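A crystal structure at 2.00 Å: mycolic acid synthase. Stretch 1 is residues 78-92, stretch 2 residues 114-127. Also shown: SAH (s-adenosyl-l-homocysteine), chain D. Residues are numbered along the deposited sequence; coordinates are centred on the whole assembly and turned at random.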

# COMPACT_ATOMS: atom_id res chain seq x y z
N THR A 78 -6.49 -6.67 5.01
CA THR A 78 -7.49 -6.22 4.05
C THR A 78 -8.41 -7.36 3.63
O THR A 78 -9.64 -7.23 3.60
N MET A 79 -7.82 -8.51 3.31
CA MET A 79 -8.62 -9.64 2.91
C MET A 79 -9.45 -10.15 4.09
O MET A 79 -10.60 -10.55 3.90
N ARG A 80 -8.89 -10.13 5.29
CA ARG A 80 -9.67 -10.58 6.44
C ARG A 80 -10.89 -9.68 6.60
O ARG A 80 -12.00 -10.16 6.82
N ARG A 81 -10.68 -8.37 6.49
CA ARG A 81 -11.78 -7.43 6.61
C ARG A 81 -12.82 -7.69 5.51
O ARG A 81 -14.02 -7.74 5.78
N ALA A 82 -12.35 -7.84 4.27
CA ALA A 82 -13.26 -8.09 3.15
C ALA A 82 -14.18 -9.28 3.42
O ALA A 82 -15.38 -9.24 3.11
N ILE A 83 -13.62 -10.34 3.99
CA ILE A 83 -14.41 -11.54 4.29
C ILE A 83 -15.43 -11.26 5.39
O ILE A 83 -16.63 -11.43 5.18
N GLU A 84 -14.94 -10.80 6.53
CA GLU A 84 -15.79 -10.53 7.70
C GLU A 84 -16.81 -9.41 7.57
O GLU A 84 -17.97 -9.59 7.96
N LYS A 85 -16.41 -8.25 7.06
CA LYS A 85 -17.36 -7.15 6.93
C LYS A 85 -18.16 -7.13 5.63
O LYS A 85 -19.33 -6.76 5.64
N TYR A 86 -17.53 -7.50 4.52
CA TYR A 86 -18.24 -7.46 3.25
C TYR A 86 -18.69 -8.82 2.73
O TYR A 86 -19.39 -8.91 1.74
N ASP A 87 -18.28 -9.89 3.41
CA ASP A 87 -18.68 -11.25 3.05
C ASP A 87 -18.35 -11.67 1.61
O ASP A 87 -19.21 -12.22 0.91
N VAL A 88 -17.12 -11.43 1.18
CA VAL A 88 -16.70 -11.80 -0.16
C VAL A 88 -15.61 -12.85 -0.11
O VAL A 88 -15.00 -13.08 0.93
N ASN A 89 -15.38 -13.51 -1.25
CA ASN A 89 -14.33 -14.52 -1.39
C ASN A 89 -13.09 -13.70 -1.73
O ASN A 89 -13.21 -12.62 -2.33
N VAL A 90 -11.91 -14.18 -1.36
CA VAL A 90 -10.69 -13.43 -1.65
C VAL A 90 -9.51 -14.26 -2.18
O VAL A 90 -9.50 -15.49 -2.11
N VAL A 91 -8.53 -13.56 -2.71
CA VAL A 91 -7.30 -14.15 -3.24
C VAL A 91 -6.27 -13.04 -3.12
O VAL A 91 -6.52 -11.90 -3.51
N GLY A 92 -5.11 -13.36 -2.56
CA GLY A 92 -4.08 -12.35 -2.42
C GLY A 92 -2.74 -12.80 -2.94
O GLY A 92 -2.34 -13.95 -2.78
N ARG A 114 -16.70 -18.78 2.87
CA ARG A 114 -16.01 -18.01 1.84
C ARG A 114 -14.66 -18.61 1.48
O ARG A 114 -13.91 -19.03 2.35
N SER A 115 -14.37 -18.63 0.19
CA SER A 115 -13.11 -19.16 -0.32
C SER A 115 -12.02 -18.16 -0.04
O SER A 115 -12.21 -16.96 -0.21
N ARG A 116 -10.86 -18.65 0.38
CA ARG A 116 -9.74 -17.76 0.68
C ARG A 116 -8.44 -18.37 0.21
O ARG A 116 -8.07 -19.48 0.60
N ARG A 117 -7.74 -17.63 -0.65
CA ARG A 117 -6.48 -18.09 -1.20
C ARG A 117 -5.38 -17.04 -1.18
O ARG A 117 -5.62 -15.86 -1.42
N VAL A 118 -4.16 -17.49 -0.88
CA VAL A 118 -3.00 -16.61 -0.86
C VAL A 118 -1.96 -17.29 -1.74
O VAL A 118 -1.77 -18.50 -1.65
N LEU A 119 -1.29 -16.51 -2.59
CA LEU A 119 -0.30 -17.08 -3.49
C LEU A 119 1.02 -16.31 -3.48
O LEU A 119 1.03 -15.08 -3.58
N LEU A 120 2.12 -17.04 -3.35
CA LEU A 120 3.44 -16.44 -3.36
C LEU A 120 3.86 -16.26 -4.83
O LEU A 120 4.57 -17.11 -5.38
N GLU A 121 3.41 -15.18 -5.45
CA GLU A 121 3.75 -14.92 -6.85
C GLU A 121 3.37 -13.49 -7.21
O GLU A 121 2.51 -12.89 -6.56
N GLY A 122 3.99 -12.95 -8.25
CA GLY A 122 3.69 -11.58 -8.66
C GLY A 122 2.43 -11.48 -9.50
O GLY A 122 1.91 -12.49 -9.96
N TRP A 123 1.91 -10.27 -9.67
CA TRP A 123 0.71 -10.06 -10.46
C TRP A 123 0.93 -10.49 -11.91
O TRP A 123 -0.03 -10.72 -12.66
N GLU A 124 2.19 -10.60 -12.31
CA GLU A 124 2.52 -11.01 -13.68
C GLU A 124 2.04 -12.43 -13.99
O GLU A 124 1.73 -12.74 -15.14
N LYS A 125 1.98 -13.28 -12.97
CA LYS A 125 1.56 -14.66 -13.19
C LYS A 125 0.08 -14.96 -12.93
O LYS A 125 -0.37 -16.07 -13.19
N PHE A 126 -0.65 -13.98 -12.42
CA PHE A 126 -2.07 -14.17 -12.13
C PHE A 126 -2.94 -13.90 -13.36
O PHE A 126 -2.85 -12.84 -13.97
N ASP A 127 -3.81 -14.84 -13.70
CA ASP A 127 -4.66 -14.68 -14.87
C ASP A 127 -6.02 -15.35 -14.68
O ASP A 127 -6.49 -16.10 -15.54

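What does Arg 114, the residue most covered by the other stretch, do at the start of the contact? Its CB points toward stretch 1, and chi1 and chi2 both near m, with chi3 t, carry the guanidinium alongside the turn that follows the helix. There Arg 114 NE donates a hydrogen bond to Asp 87 O at 3.0 Å. Asp 87, with positive phi and chi1 t, adds a salt bridge, Asp 87 OD2 to Arg 114 NH2 at 3.2 Å; the oxygen lies well out of the guanidinium plane, so this is attraction of charge alone. Behind the polar end, Ile 83 (m, t) rests its CG2 4.2 Å from Arg 114 CB.

How is Val 91 held where the strands run parallel? By hydrogen bonds from Gly 92 N to Arg 117 O (2.8 Å) and Arg 117 N to Val 90 O (3.1 Å). Its t rotamer sets Val 91 CG1 4.1 Å from Leu 119 CD1 and 4.0 Å from Phe 126 CE1, forming an apolar cluster. Arg 117 shares this sheet face, and Val 91 CG1 lies over one face of its guanidinium.

What lies on the other sheet face? Val 90 (m) brings CG2 within 4.1 Å of Arg 116 CB, although the end of Arg 116 leads away. Gly 92 leaves room for Met 79: an ideal CB there would fall 2.4 Å from Met 79 CE.

Which polar groups tie down the strand entry? Asn 89 (m) turns its amide so that OD1 accepts from Ser 115 N at 3.0 Å. Water 1 donates to Val 90 O at 2.5 Å and hydrogen-bonds Ser 115 OG at 2.9 Å. Beyond the contact, SAH N1 accepts from Trp 123 N (3.2 Å), while SAH N6 donates to Glu 124 OE2 (3.2 Å).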

# COMPACT_ATOMS: atom_id res chain seq x y z
CB THR A 78 -6.83 -5.60 2.78
OG1 THR A 78 -5.97 -4.51 3.16
CG2 THR A 78 -7.89 -5.09 1.82
CB MET A 79 -7.74 -10.76 2.36
CG MET A 79 -7.06 -10.42 1.04
SD MET A 79 -6.24 -11.85 0.28
CE MET A 79 -4.79 -11.93 1.26
CB ARG A 80 -8.86 -10.55 7.73
CG ARG A 80 -9.62 -11.22 8.86
CD ARG A 80 -9.19 -10.79 10.24
NE ARG A 80 -10.02 -11.48 11.23
CZ ARG A 80 -9.83 -12.74 11.61
NH1 ARG A 80 -8.83 -13.44 11.10
NH2 ARG A 80 -10.66 -13.30 12.48
CB ARG A 81 -11.27 -5.98 6.51
CG ARG A 81 -12.35 -4.92 6.74
CD ARG A 81 -12.83 -4.88 8.19
NE ARG A 81 -13.56 -3.66 8.48
CZ ARG A 81 -14.02 -3.30 9.67
NH1 ARG A 81 -13.83 -4.07 10.74
NH2 ARG A 81 -14.67 -2.15 9.81
CB ALA A 82 -12.46 -8.35 1.87
CB ILE A 83 -13.51 -12.70 4.79
CG1 ILE A 83 -12.52 -13.11 3.70
CG2 ILE A 83 -14.39 -13.90 5.19
CD1 ILE A 83 -11.58 -14.24 4.11
CB GLU A 84 -14.91 -10.27 8.92
CG GLU A 84 -14.13 -11.47 9.38
CD GLU A 84 -13.27 -11.17 10.59
OE1 GLU A 84 -12.59 -12.10 11.08
OE2 GLU A 84 -13.27 -10.01 11.05
CB LYS A 85 -16.65 -5.79 7.09
CG LYS A 85 -17.62 -4.61 6.92
CD LYS A 85 -16.97 -3.25 7.15
CE LYS A 85 -17.99 -2.15 6.85
NZ LYS A 85 -17.57 -0.82 7.39
CB TYR A 86 -17.37 -6.74 2.21
CG TYR A 86 -16.94 -5.35 2.66
CD1 TYR A 86 -15.88 -5.18 3.56
CD2 TYR A 86 -17.62 -4.21 2.23
CE1 TYR A 86 -15.51 -3.91 4.02
CE2 TYR A 86 -17.26 -2.93 2.68
CZ TYR A 86 -16.21 -2.79 3.57
OH TYR A 86 -15.85 -1.54 4.01
CB ASP A 87 -20.18 -11.41 3.34
CG ASP A 87 -20.65 -12.84 3.21
OD1 ASP A 87 -19.84 -13.75 3.49
OD2 ASP A 87 -21.82 -13.05 2.84
CB VAL A 88 -16.16 -10.58 -0.95
CG1 VAL A 88 -17.23 -9.53 -1.07
CG2 VAL A 88 -14.91 -10.00 -0.26
CB ASN A 89 -14.65 -15.47 -2.55
CG ASN A 89 -16.01 -16.13 -2.40
OD1 ASN A 89 -16.22 -16.99 -1.54
ND2 ASN A 89 -16.96 -15.71 -3.24
CB VAL A 90 -10.19 -12.65 -0.38
CG1 VAL A 90 -11.28 -11.72 0.12
CG2 VAL A 90 -9.80 -13.62 0.72
CB VAL A 91 -7.42 -14.56 -4.73
CG1 VAL A 91 -6.10 -15.13 -5.21
CG2 VAL A 91 -8.52 -15.59 -4.91
CB ARG A 114 -15.82 -16.56 2.31
CG ARG A 114 -17.09 -15.75 2.27
CD ARG A 114 -17.55 -15.60 0.83
NE ARG A 114 -18.95 -15.20 0.73
CZ ARG A 114 -19.97 -15.99 1.04
NH1 ARG A 114 -19.76 -17.22 1.47
NH2 ARG A 114 -21.21 -15.53 0.91
CB SER A 115 -13.22 -19.39 -1.83
OG SER A 115 -11.97 -19.82 -2.36
CB ARG A 116 -9.71 -17.47 2.19
CG ARG A 116 -9.98 -18.68 3.10
CD ARG A 116 -10.39 -18.21 4.50
NE ARG A 116 -10.54 -19.31 5.47
CZ ARG A 116 -11.47 -20.26 5.40
NH1 ARG A 116 -12.36 -20.27 4.41
NH2 ARG A 116 -11.52 -21.20 6.33
CB ARG A 117 -6.66 -18.55 -2.65
CG ARG A 117 -6.95 -20.02 -2.85
CD ARG A 117 -6.55 -20.41 -4.28
NE ARG A 117 -7.17 -19.51 -5.25
CZ ARG A 117 -6.69 -19.24 -6.46
NH1 ARG A 117 -5.56 -19.81 -6.89
NH2 ARG A 117 -7.33 -18.40 -7.24
CB VAL A 118 -2.45 -16.41 0.58
CG1 VAL A 118 -1.91 -17.70 1.13
CG2 VAL A 118 -1.36 -15.34 0.56
CB LEU A 119 -0.86 -17.12 -4.92
CG LEU A 119 -2.23 -17.76 -5.16
CD1 LEU A 119 -2.81 -17.25 -6.46
CD2 LEU A 119 -2.11 -19.28 -5.18
CB LEU A 120 4.43 -17.34 -2.64
CG LEU A 120 5.86 -16.81 -2.62
CD1 LEU A 120 5.95 -15.63 -1.66
CD2 LEU A 120 6.80 -17.92 -2.20
CB GLU A 121 2.98 -15.89 -7.77
CG GLU A 121 1.51 -15.51 -7.95
CD GLU A 121 0.72 -16.53 -8.74
OE1 GLU A 121 -0.41 -16.20 -9.16
OE2 GLU A 121 1.22 -17.66 -8.93
CB TRP A 123 0.30 -8.59 -10.41
CG TRP A 123 1.42 -7.65 -10.75
CD1 TRP A 123 2.21 -6.96 -9.86
CD2 TRP A 123 1.89 -7.31 -12.06
NE1 TRP A 123 3.14 -6.21 -10.54
CE2 TRP A 123 2.96 -6.40 -11.89
CE3 TRP A 123 1.50 -7.67 -13.35
CZ2 TRP A 123 3.66 -5.87 -12.98
CZ3 TRP A 123 2.20 -7.13 -14.44
CH2 TRP A 123 3.27 -6.24 -14.24
CB GLU A 124 4.03 -10.94 -13.92
CG GLU A 124 4.88 -10.99 -12.67
CD GLU A 124 4.82 -9.68 -11.92
OE1 GLU A 124 4.83 -8.63 -12.59
OE2 GLU A 124 4.78 -9.68 -10.67
CB LYS A 125 2.41 -15.61 -12.34
CG LYS A 125 3.89 -15.55 -12.65
CD LYS A 125 4.62 -16.71 -11.98
CE LYS A 125 6.09 -16.73 -12.34
NZ LYS A 125 6.75 -17.96 -11.82
CB PHE A 126 -2.50 -13.25 -10.99
CG PHE A 126 -3.90 -13.49 -10.53
CD1 PHE A 126 -4.18 -14.45 -9.57
CD2 PHE A 126 -4.95 -12.77 -11.08
CE1 PHE A 126 -5.48 -14.70 -9.16
CE2 PHE A 126 -6.26 -13.00 -10.68
CZ PHE A 126 -6.52 -13.97 -9.72
CB ASP A 127 -3.94 -15.27 -16.09
CG ASP A 127 -4.54 -14.81 -17.40
OD1 ASP A 127 -3.89 -15.05 -18.45
OD2 ASP A 127 -5.64 -14.21 -17.40
N SAH D . -1.10 -4.02 0.96
CA SAH D . -0.51 -4.36 2.25
CB SAH D . 1.02 -4.52 2.13
CG SAH D . 1.79 -3.33 1.55
SD SAH D . 3.57 -3.60 1.44
C SAH D . -0.82 -3.27 3.30
O SAH D . -1.51 -2.31 2.95
OXT SAH D . -0.34 -3.39 4.44
C5' SAH D . 3.74 -4.07 -0.31
C4' SAH D . 3.14 -5.43 -0.68
O4' SAH D . 3.06 -5.63 -2.12
C3' SAH D . 3.95 -6.61 -0.16
O3' SAH D . 3.01 -7.64 0.23
C2' SAH D . 4.76 -7.03 -1.36
O2' SAH D . 5.27 -8.36 -1.22
C1' SAH D . 3.75 -6.86 -2.46
N9 SAH D . 4.33 -6.77 -3.82
C8 SAH D . 5.35 -6.02 -4.31
N7 SAH D . 5.63 -6.15 -5.56
C5 SAH D . 4.71 -7.11 -5.98
C6 SAH D . 4.45 -7.73 -7.24
N6 SAH D . 5.14 -7.45 -8.35
N1 SAH D . 3.43 -8.67 -7.29
C2 SAH D . 2.73 -8.96 -6.17
N3 SAH D . 2.89 -8.43 -4.94
C4 SAH D . 3.91 -7.50 -4.91
O HOH W 1 -10.97 -17.22 -3.16